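Local coordinates for protein uracil-DNA glycosylase (Sulfolobus tokodaii str. 7, PDB 4ZBY) that belongs to the uracil-DNA glycosylase superfamily, built as a single mixed alpha/beta domain that holds an iron/sulfur cluster and a uracil, at residues A[156-161]-A[186-191]; A[60-65]-A[173-178]. One frame throughout, in Å; residues are numbered along the deposited sequence. Where two conformers were deposited one is given.

Interaction 1 (A[156-161]-A[186-191]); sequences EIIVFP and RELAIT
The carbonyl O of Glu-187, one residue ahead of the Leu-188 that meets Ile-158 and Phe-160, takes two bonds from the end of its own helix. Thr-191 OG1 donates to it at 2.6 Å, with a C=O...donor angle of 144° and the donor tilted 32° out of the carbonyl plane. Thr-191 N adds a weak bond to Glu-187 O at 3.2 Å. Thr-191 was deposited in two conformers, so the hydroxyl bond belongs to the one modelled here and remains doubtful for the residue as a whole. Thr-191 is also the first residue to leave helical geometry, which places this double grip exactly at the helix terminus.

Across to strand 155-162 the contact is wholly apolar and depends on one methyl group. Leu-188 CD1 lies 3.6 Å from Phe-160 CD1 and 3.9 Å from Phe-160 CE1, so it approaches the ring obliquely at its CD1-CE1 bond, and the two side chains cross at about a right angle. The same methyl reaches Ile-158 CG2 at 4.2 Å. Ile-158 and Phe-160, two apart on the strand, direct their CB atoms to the same face, and Leu-188, extending CD1 away from its backbone (chi2 165°), reaches both. The two segments bury 133 Å² between them, both sides summed.

Ser-147 borders all three residues, and Leu-188 and Ala-189 also touch Ile-117. Ile-158 and Phe-160 bond through their backbones to the parallel strand 117-121, whereas Val-159 and Pro-161 face helix 123-133, so the sheet lies between that helix and helix 172-190.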
ATOM      1  N   GLU A 156     -14.553   9.864   6.003  1.00 36.64           N
ATOM      2  CA  GLU A 156     -14.715   8.541   5.436  1.00 34.66           C
ATOM      3  C   GLU A 156     -13.499   8.294   4.572  1.00 31.86           C
ATOM      4  O   GLU A 156     -13.002   9.222   3.924  1.00 36.75           O
ATOM      5  CB  GLU A 156     -15.968   8.427   4.576  1.00 38.88           C
ATOM      6  CG  GLU A 156     -17.290   8.508   5.311  1.00 48.68           C
ATOM      7  CD  GLU A 156     -18.470   8.287   4.379  1.00 54.97           C
ATOM      8  OE1 GLU A 156     -18.292   8.452   3.151  1.00 57.32           O
ATOM      9  OE2 GLU A 156     -19.567   7.942   4.867  1.00 58.55           O
ATOM     10  N   ILE A 157     -13.021   7.058   4.556  1.00 25.62           N
ATOM     11  CA  ILE A 157     -11.966   6.666   3.634  1.00 21.46           C
ATOM     12  C   ILE A 157     -12.526   5.568   2.759  1.00 23.79           C
ATOM     13  O   ILE A 157     -13.184   4.648   3.257  1.00 26.09           O
ATOM     14  CB  ILE A 157     -10.706   6.165   4.369  1.00 19.43           C
ATOM     15  CG1 ILE A 157     -10.062   7.330   5.132  1.00 23.77           C
ATOM     16  CG2 ILE A 157      -9.696   5.576   3.366  1.00 21.03           C
ATOM     17  CD1 ILE A 157      -8.976   6.911   6.088  1.00 25.52           C
ATOM     18  N   ILE A 158     -12.312   5.681   1.457  1.00 20.73           N
ATOM     19  CA  ILE A 158     -12.757   4.639   0.535  1.00 17.67           C
ATOM     20  C   ILE A 158     -11.638   3.633   0.372  1.00 18.57           C
ATOM     21  O   ILE A 158     -10.547   3.990  -0.079  1.00 18.86           O
ATOM     22  CB  ILE A 158     -13.099   5.212  -0.828  1.00 25.02           C
ATOM     23  CG1 ILE A 158     -14.255   6.211  -0.709  1.00 27.96           C
ATOM     24  CG2 ILE A 158     -13.442   4.113  -1.770  1.00 26.69           C
ATOM     25  CD1 ILE A 158     -14.436   7.062  -1.959  1.00 33.18           C
ATOM     26  N   VAL A 159     -11.892   2.388   0.745  1.00 19.84           N
ATOM     27  CA  VAL A 159     -10.874   1.355   0.616  1.00 20.01           C
ATOM     28  C   VAL A 159     -11.174   0.516  -0.615  1.00 20.45           C
ATOM     29  O   VAL A 159     -12.288   0.023  -0.795  1.00 19.67           O
ATOM     30  CB  VAL A 159     -10.797   0.445   1.869  1.00 21.73           C
ATOM     31  CG1 VAL A 159      -9.821  -0.732   1.630  1.00 19.13           C
ATOM     32  CG2 VAL A 159     -10.373   1.252   3.086  1.00 21.83           C
ATOM     33  N   PHE A 160     -10.180   0.368  -1.473  1.00 17.62           N
ATOM     34  CA  PHE A 160     -10.374  -0.357  -2.716  1.00 20.08           C
ATOM     35  C   PHE A 160      -9.312  -1.426  -2.897  1.00 18.07           C
ATOM     36  O   PHE A 160      -8.177  -1.119  -3.249  1.00 16.51           O
ATOM     37  CB  PHE A 160     -10.351   0.617  -3.906  1.00 18.92           C
ATOM     38  CG  PHE A 160     -10.981   0.071  -5.132  1.00 18.39           C
ATOM     39  CD1 PHE A 160     -12.207   0.551  -5.557  1.00 20.81           C
ATOM     40  CD2 PHE A 160     -10.375  -0.958  -5.855  1.00 20.69           C
ATOM     41  CE1 PHE A 160     -12.824   0.010  -6.689  1.00 23.07           C
ATOM     42  CE2 PHE A 160     -10.988  -1.499  -6.994  1.00 20.98           C
ATOM     43  CZ  PHE A 160     -12.194  -0.999  -7.413  1.00 21.20           C
ATOM     44  N   PRO A 161      -9.678  -2.696  -2.657  1.00 17.86           N
ATOM     45  CA  PRO A 161      -8.674  -3.741  -2.795  1.00 16.72           C
ATOM     46  C   PRO A 161      -8.469  -4.147  -4.249  1.00 17.35           C
ATOM     47  O   PRO A 161      -9.439  -4.220  -4.981  1.00 17.71           O
ATOM     48  CB  PRO A 161      -9.272  -4.920  -2.001  1.00 17.50           C
ATOM     49  CG  PRO A 161     -10.401  -4.328  -1.200  1.00 20.68           C
ATOM     50  CD  PRO A 161     -10.914  -3.183  -2.022  1.00 17.94           C
ATOM     51  N   ARG A 186      -9.993   5.501 -10.634  1.00 15.88           N
ATOM     52  CA  ARG A 186      -9.967   6.867 -11.194  1.00 18.18           C
ATOM     53  C   ARG A 186     -11.334   7.518 -11.033  1.00 20.73           C
ATOM     54  O   ARG A 186     -11.436   8.676 -10.640  1.00 19.28           O
ATOM     55  CB  ARG A 186      -9.558   6.890 -12.662  1.00 19.14           C
ATOM     56  CG  ARG A 186      -9.392   8.354 -13.167  1.00 27.59           C
ATOM     57  CD  ARG A 186      -9.523   8.517 -14.643  1.00 28.04           C
ATOM     58  NE  ARG A 186      -9.389   9.929 -15.018  1.00 29.89           N
ATOM     59  CZ  ARG A 186     -10.351  10.693 -15.527  1.00 32.72           C
ATOM     60  NH1 ARG A 186     -10.074  11.957 -15.812  1.00 30.54           N
ATOM     61  NH2 ARG A 186     -11.571  10.211 -15.774  1.00 34.40           N
ATOM     62  N   GLU A 187     -12.391   6.775 -11.347  1.00 17.90           N
ATOM     63  CA  GLU A 187     -13.735   7.345 -11.253  1.00 22.22           C
ATOM     64  C   GLU A 187     -14.020   7.766  -9.808  1.00 22.56           C
ATOM     65  O   GLU A 187     -14.529   8.855  -9.571  1.00 21.80           O
ATOM     66  CB  GLU A 187     -14.788   6.364 -11.764  1.00 24.83           C
ATOM     67  CG  GLU A 187     -16.182   6.936 -11.762  1.00 32.49           C
ATOM     68  CD  GLU A 187     -17.161   6.123 -12.603  1.00 43.82           C
ATOM     69  OE1 GLU A 187     -16.726   5.125 -13.218  1.00 48.98           O
ATOM     70  OE2 GLU A 187     -18.361   6.479 -12.648  1.00 46.97           O
ATOM     71  N   LEU A 188     -13.669   6.929  -8.836  1.00 20.65           N
ATOM     72  CA  LEU A 188     -13.870   7.311  -7.435  1.00 18.36           C
ATOM     73  C   LEU A 188     -13.065   8.562  -7.044  1.00 20.21           C
ATOM     74  O   LEU A 188     -13.525   9.379  -6.254  1.00 25.28           O
ATOM     75  CB  LEU A 188     -13.496   6.144  -6.507  1.00 22.30           C
ATOM     76  CG  LEU A 188     -14.439   4.948  -6.607  1.00 24.08           C
ATOM     77  CD1 LEU A 188     -13.811   3.724  -5.958  1.00 24.29           C
ATOM     78  CD2 LEU A 188     -15.765   5.261  -5.940  1.00 27.79           C
ATOM     79  N   ALA A 189     -11.876   8.715  -7.612  1.00 17.92           N
ATOM     80  CA  ALA A 189     -11.010   9.821  -7.233  1.00 18.89           C
ATOM     81  C   ALA A 189     -11.503  11.148  -7.766  1.00 20.42           C
ATOM     82  O   ALA A 189     -11.378  12.187  -7.094  1.00 23.38           O
ATOM     83  CB  ALA A 189      -9.577   9.550  -7.720  1.00 18.80           C
ATOM     84  N   ILE A 190     -12.068  11.133  -8.972  1.00 19.72           N
ATOM     85  CA  ILE A 190     -12.489  12.386  -9.597  1.00 19.25           C
ATOM     86  C   ILE A 190     -13.937  12.785  -9.330  1.00 26.03           C
ATOM     87  O   ILE A 190     -14.344  13.888  -9.697  1.00 29.07           O
ATOM     88  CB  ILE A 190     -12.296  12.377 -11.143  1.00 23.40           C
ATOM     89  CG1 ILE A 190     -13.254  11.404 -11.824  1.00 24.54           C
ATOM     90  CG2 ILE A 190     -10.855  12.110 -11.511  1.00 23.05           C
ATOM     91  CD1 ILE A 190     -13.415  11.666 -13.313  1.00 26.81           C
ATOM     92  N   THR A 191     -14.695  11.910  -8.671  0.69 26.54           N
ATOM     93  CA  THR A 191     -16.120  12.145  -8.438  0.69 30.84           C
ATOM     94  C   THR A 191     -16.351  12.692  -7.032  0.69 32.44           C
ATOM     95  O   THR A 191     -15.917  12.080  -6.065  0.69 32.85           O
ATOM     96  CB  THR A 191     -16.937  10.839  -8.628  0.69 32.13           C
ATOM     97  OG1 THR A 191     -16.671  10.284  -9.927  0.69 31.75           O
ATOM     98  CG2 THR A 191     -18.428  11.115  -8.491  0.69 32.74           C
TER

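Interaction 2 (A[60-65]-A[173-178])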
ATOM      1  N   GLY A  60       6.710  -2.811  -9.335  1.00 21.22           N
ATOM      2  CA  GLY A  60       6.579  -1.391  -9.096  1.00 18.42           C
ATOM      3  C   GLY A  60       6.501  -0.526 -10.346  1.00 20.00           C
ATOM      4  O   GLY A  60       5.771   0.484 -10.361  1.00 21.75           O
ATOM      5  N   LYS A  61       7.275  -0.878 -11.367  1.00 20.39           N
ATOM      6  CA  LYS A  61       7.245  -0.153 -12.637  1.00 21.92           C
ATOM      7  C   LYS A  61       5.862  -0.286 -13.285  1.00 24.13           C
ATOM      8  O   LYS A  61       5.354   0.672 -13.880  1.00 22.42           O
ATOM      9  CB  LYS A  61       8.345  -0.648 -13.572  1.00 24.72           C
ATOM     10  CG  LYS A  61       9.755  -0.287 -13.041  1.00 27.35           C
ATOM     11  CD  LYS A  61      10.869  -0.988 -13.812  1.00 32.51           C
ATOM     12  CE  LYS A  61      12.232  -0.707 -13.183  1.00 35.86           C
ATOM     13  NZ  LYS A  61      13.335  -1.271 -14.025  1.00 43.70           N
ATOM     14  N   LEU A  62       5.239  -1.449 -13.125  1.00 21.67           N
ATOM     15  CA  LEU A  62       3.884  -1.642 -13.644  1.00 21.21           C
ATOM     16  C   LEU A  62       2.916  -0.767 -12.853  1.00 19.67           C
ATOM     17  O   LEU A  62       2.039  -0.125 -13.428  1.00 23.40           O
ATOM     18  CB  LEU A  62       3.471  -3.102 -13.572  1.00 21.73           C
ATOM     19  CG  LEU A  62       2.033  -3.412 -13.980  1.00 24.03           C
ATOM     20  CD1 LEU A  62       1.716  -2.820 -15.336  1.00 28.76           C
ATOM     21  CD2 LEU A  62       1.887  -4.918 -14.018  1.00 23.51           C
ATOM     22  N   LEU A  63       3.073  -0.747 -11.532  1.00 18.49           N
ATOM     23  CA  LEU A  63       2.243   0.110 -10.710  1.00 17.31           C
ATOM     24  C   LEU A  63       2.371   1.566 -11.150  1.00 17.85           C
ATOM     25  O   LEU A  63       1.368   2.243 -11.344  1.00 18.84           O
ATOM     26  CB  LEU A  63       2.609  -0.012  -9.230  1.00 16.52           C
ATOM     27  CG  LEU A  63       1.844   0.941  -8.312  1.00 15.53           C
ATOM     28  CD1 LEU A  63       0.348   0.647  -8.309  1.00 17.36           C
ATOM     29  CD2 LEU A  63       2.356   0.884  -6.892  1.00 16.54           C
ATOM     30  N   THR A  64       3.604   2.046 -11.316  1.00 18.06           N
ATOM     31  CA  THR A  64       3.798   3.417 -11.750  1.00 17.78           C
ATOM     32  C   THR A  64       3.105   3.710 -13.082  1.00 19.00           C
ATOM     33  O   THR A  64       2.454   4.757 -13.251  1.00 19.48           O
ATOM     34  CB  THR A  64       5.312   3.724 -11.843  1.00 20.74           C
ATOM     35  OG1 THR A  64       5.888   3.455 -10.570  1.00 21.66           O
ATOM     36  CG2 THR A  64       5.533   5.178 -12.216  1.00 23.18           C
ATOM     37  N   GLN A  65       3.194   2.768 -14.013  1.00 20.47           N
ATOM     38  CA  GLN A  65       2.580   2.935 -15.320  1.00 23.20           C
ATOM     39  C   GLN A  65       1.061   3.033 -15.196  1.00 22.24           C
ATOM     40  O   GLN A  65       0.448   3.870 -15.847  1.00 22.12           O
ATOM     41  CB  GLN A  65       2.967   1.791 -16.268  1.00 26.89           C
ATOM     42  CG  GLN A  65       2.345   1.928 -17.650  1.00 29.26           C
ATOM     43  CD  GLN A  65       2.664   0.752 -18.561  1.00 35.99           C
ATOM     44  OE1 GLN A  65       3.256  -0.244 -18.134  1.00 37.98           O
ATOM     45  NE2 GLN A  65       2.270   0.863 -19.819  1.00 40.37           N
ATOM     46  N   ASN A 173      -4.557 -11.706 -18.547  1.00 39.73           N
ATOM     47  CA  ASN A 173      -5.918 -11.560 -18.075  1.00 37.84           C
ATOM     48  C   ASN A 173      -6.024 -10.866 -16.717  1.00 37.29           C
ATOM     49  O   ASN A 173      -6.894 -10.011 -16.504  1.00 35.37           O
ATOM     50  CB  ASN A 173      -6.595 -12.905 -17.989  1.00 42.92           C
ATOM     51  CG  ASN A 173      -7.995 -12.771 -17.518  1.00 42.79           C
ATOM     52  OD1 ASN A 173      -8.868 -12.364 -18.281  1.00 43.24           O
ATOM     53  ND2 ASN A 173      -8.225 -13.063 -16.245  1.00 43.26           N
ATOM     54  N   LEU A 174      -5.150 -11.242 -15.794  1.00 35.06           N
ATOM     55  CA  LEU A 174      -5.145 -10.634 -14.473  1.00 37.17           C
ATOM     56  C   LEU A 174      -4.746  -9.170 -14.581  1.00 34.17           C
ATOM     57  O   LEU A 174      -5.242  -8.317 -13.846  1.00 31.99           O
ATOM     58  CB  LEU A 174      -4.193 -11.384 -13.545  1.00 41.76           C
ATOM     59  CG  LEU A 174      -4.764 -11.786 -12.191  1.00 46.15           C
ATOM     60  CD1 LEU A 174      -6.175 -12.335 -12.374  1.00 50.22           C
ATOM     61  CD2 LEU A 174      -3.856 -12.817 -11.526  1.00 46.96           C
ATOM     62  N   ARG A 175      -3.856  -8.877 -15.514  1.00 35.30           N
ATOM     63  CA  ARG A 175      -3.485  -7.498 -15.756  1.00 33.66           C
ATOM     64  C   ARG A 175      -4.684  -6.678 -16.212  1.00 30.56           C
ATOM     65  O   ARG A 175      -4.883  -5.556 -15.754  1.00 30.38           O
ATOM     66  CB  ARG A 175      -2.381  -7.396 -16.793  1.00 37.45           C
ATOM     67  CG  ARG A 175      -1.708  -6.039 -16.728  1.00 40.58           C
ATOM     68  CD  ARG A 175      -0.744  -5.836 -17.859  1.00 45.18           C
ATOM     69  NE  ARG A 175      -0.669  -4.427 -18.240  1.00 46.52           N
ATOM     70  CZ  ARG A 175       0.446  -3.831 -18.645  1.00 46.48           C
ATOM     71  NH1 ARG A 175       0.433  -2.551 -18.987  1.00 48.25           N
ATOM     72  NH2 ARG A 175       1.577  -4.521 -18.701  1.00 44.19           N
ATOM     73  N   LYS A 176      -5.474  -7.230 -17.130  1.00 27.57           N
ATOM     74  CA  LYS A 176      -6.633  -6.499 -17.611  1.00 28.69           C
ATOM     75  C   LYS A 176      -7.582  -6.205 -16.461  1.00 27.25           C
ATOM     76  O   LYS A 176      -8.205  -5.135 -16.419  1.00 26.16           O
ATOM     77  CB  LYS A 176      -7.340  -7.283 -18.723  1.00 29.02           C
ATOM     78  CG  LYS A 176      -6.728  -7.054 -20.078  1.00 33.94           C
ATOM     79  CD  LYS A 176      -7.107  -5.674 -20.574  1.00 40.27           C
ATOM     80  CE  LYS A 176      -6.365  -5.286 -21.837  1.00 47.16           C
ATOM     81  NZ  LYS A 176      -6.818  -3.948 -22.317  1.00 49.33           N
ATOM     82  N   ILE A 177      -7.693  -7.146 -15.524  1.00 26.49           N
ATOM     83  CA  ILE A 177      -8.569  -6.957 -14.373  1.00 25.98           C
ATOM     84  C   ILE A 177      -8.060  -5.829 -13.470  1.00 26.77           C
ATOM     85  O   ILE A 177      -8.833  -5.003 -12.974  1.00 24.78           O
ATOM     86  CB  ILE A 177      -8.701  -8.244 -13.553  1.00 30.04           C
ATOM     87  CG1 ILE A 177      -9.391  -9.300 -14.415  1.00 31.74           C
ATOM     88  CG2 ILE A 177      -9.486  -7.985 -12.261  1.00 29.87           C
ATOM     89  CD1 ILE A 177      -9.778 -10.576 -13.682  1.00 36.06           C
ATOM     90  N   LEU A 178      -6.751  -5.811 -13.268  1.00 26.35           N
ATOM     91  CA  LEU A 178      -6.118  -4.772 -12.470  1.00 25.01           C
ATOM     92  C   LEU A 178      -6.291  -3.395 -13.131  1.00 22.89           C
ATOM     93  O   LEU A 178      -6.587  -2.416 -12.457  1.00 22.14           O
ATOM     94  CB  LEU A 178      -4.637  -5.116 -12.261  1.00 25.99           C
ATOM     95  CG  LEU A 178      -3.809  -4.178 -11.378  1.00 22.25           C
ATOM     96  CD1 LEU A 178      -4.391  -4.051 -10.014  1.00 23.12           C
ATOM     97  CD2 LEU A 178      -2.377  -4.748 -11.271  1.00 24.75           C
TER
HETATM   98  O   HOH W   1       3.877  -2.687 -19.250  1.00 46.09           O
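The guanidinium of Arg-175 has Leu-62 CD1 on one face, 3.6 Å above the plane and over its centre, while Gln-65 NE2 and a water lie at its edge, in plane. This is a helix-helix contact of the alpha/beta uracil-DNA glycosylase fold, made by helix 58-71 and helix 172-190. The backbones stand well apart, 9.6 Å between Leu-62 CA and Arg-175 CA, and the side chains of Leu-62, Gln-65 and Arg-175 span the gap.

Leu-62 and Gln-65, three residues apart, present adjacent positions of one helix face to the arginine. The leucine methyl CD1 is 3.7 Å from Arg-175 CZ, an apolar group laid on the flat face of a cation. Gln-65 reaches out fully extended, CG anti to its backbone N (chi1 -180°), and turns its amide 86° against the guanidinium plane. Its OE1 stands 3.7 Å from Arg-175 NH1, oblique to the guanidinium.

The strongest polar partner of the arginine lies in its own helix: Glu-179 OE2, one turn further on, forms a salt bridge with NE and would limit rotation of the guanidinium. Met-66 touches both Arg-175 and Leu-178, extending the apolar part of the interface. One residue further round helix 58-71, Leu-63 packs on Phe-55, which lines the uracil pocket; the Leu-62 side chain itself is about 10 Å from the uracil.

Between the polar ends a single water completes the connection, donating to Gln-65 OE1 at 2.8 Å and accepting from Arg-175 NH2 at 3.0 Å.

Both interactions use helix 172-190, at different heights: residues 173-178 near its start serve interaction 2, and residues 186-191 at its end serve interaction 1. Their centres are 18 Å apart and their nearest atoms about 7 Å, so the two contacts do not touch. Along the chain the order is 60-65, 156-161, 173-178, 186-191, with the segments alternating. One helix is therefore fixed at two levels, to strand 155-162 of the mixed sheet and to helix 58-71 from the earlier part of the chain. This ties the C-terminal helix both to the sheet and to a helix whose Leu-63 packs on Phe-55 of the uracil pocket.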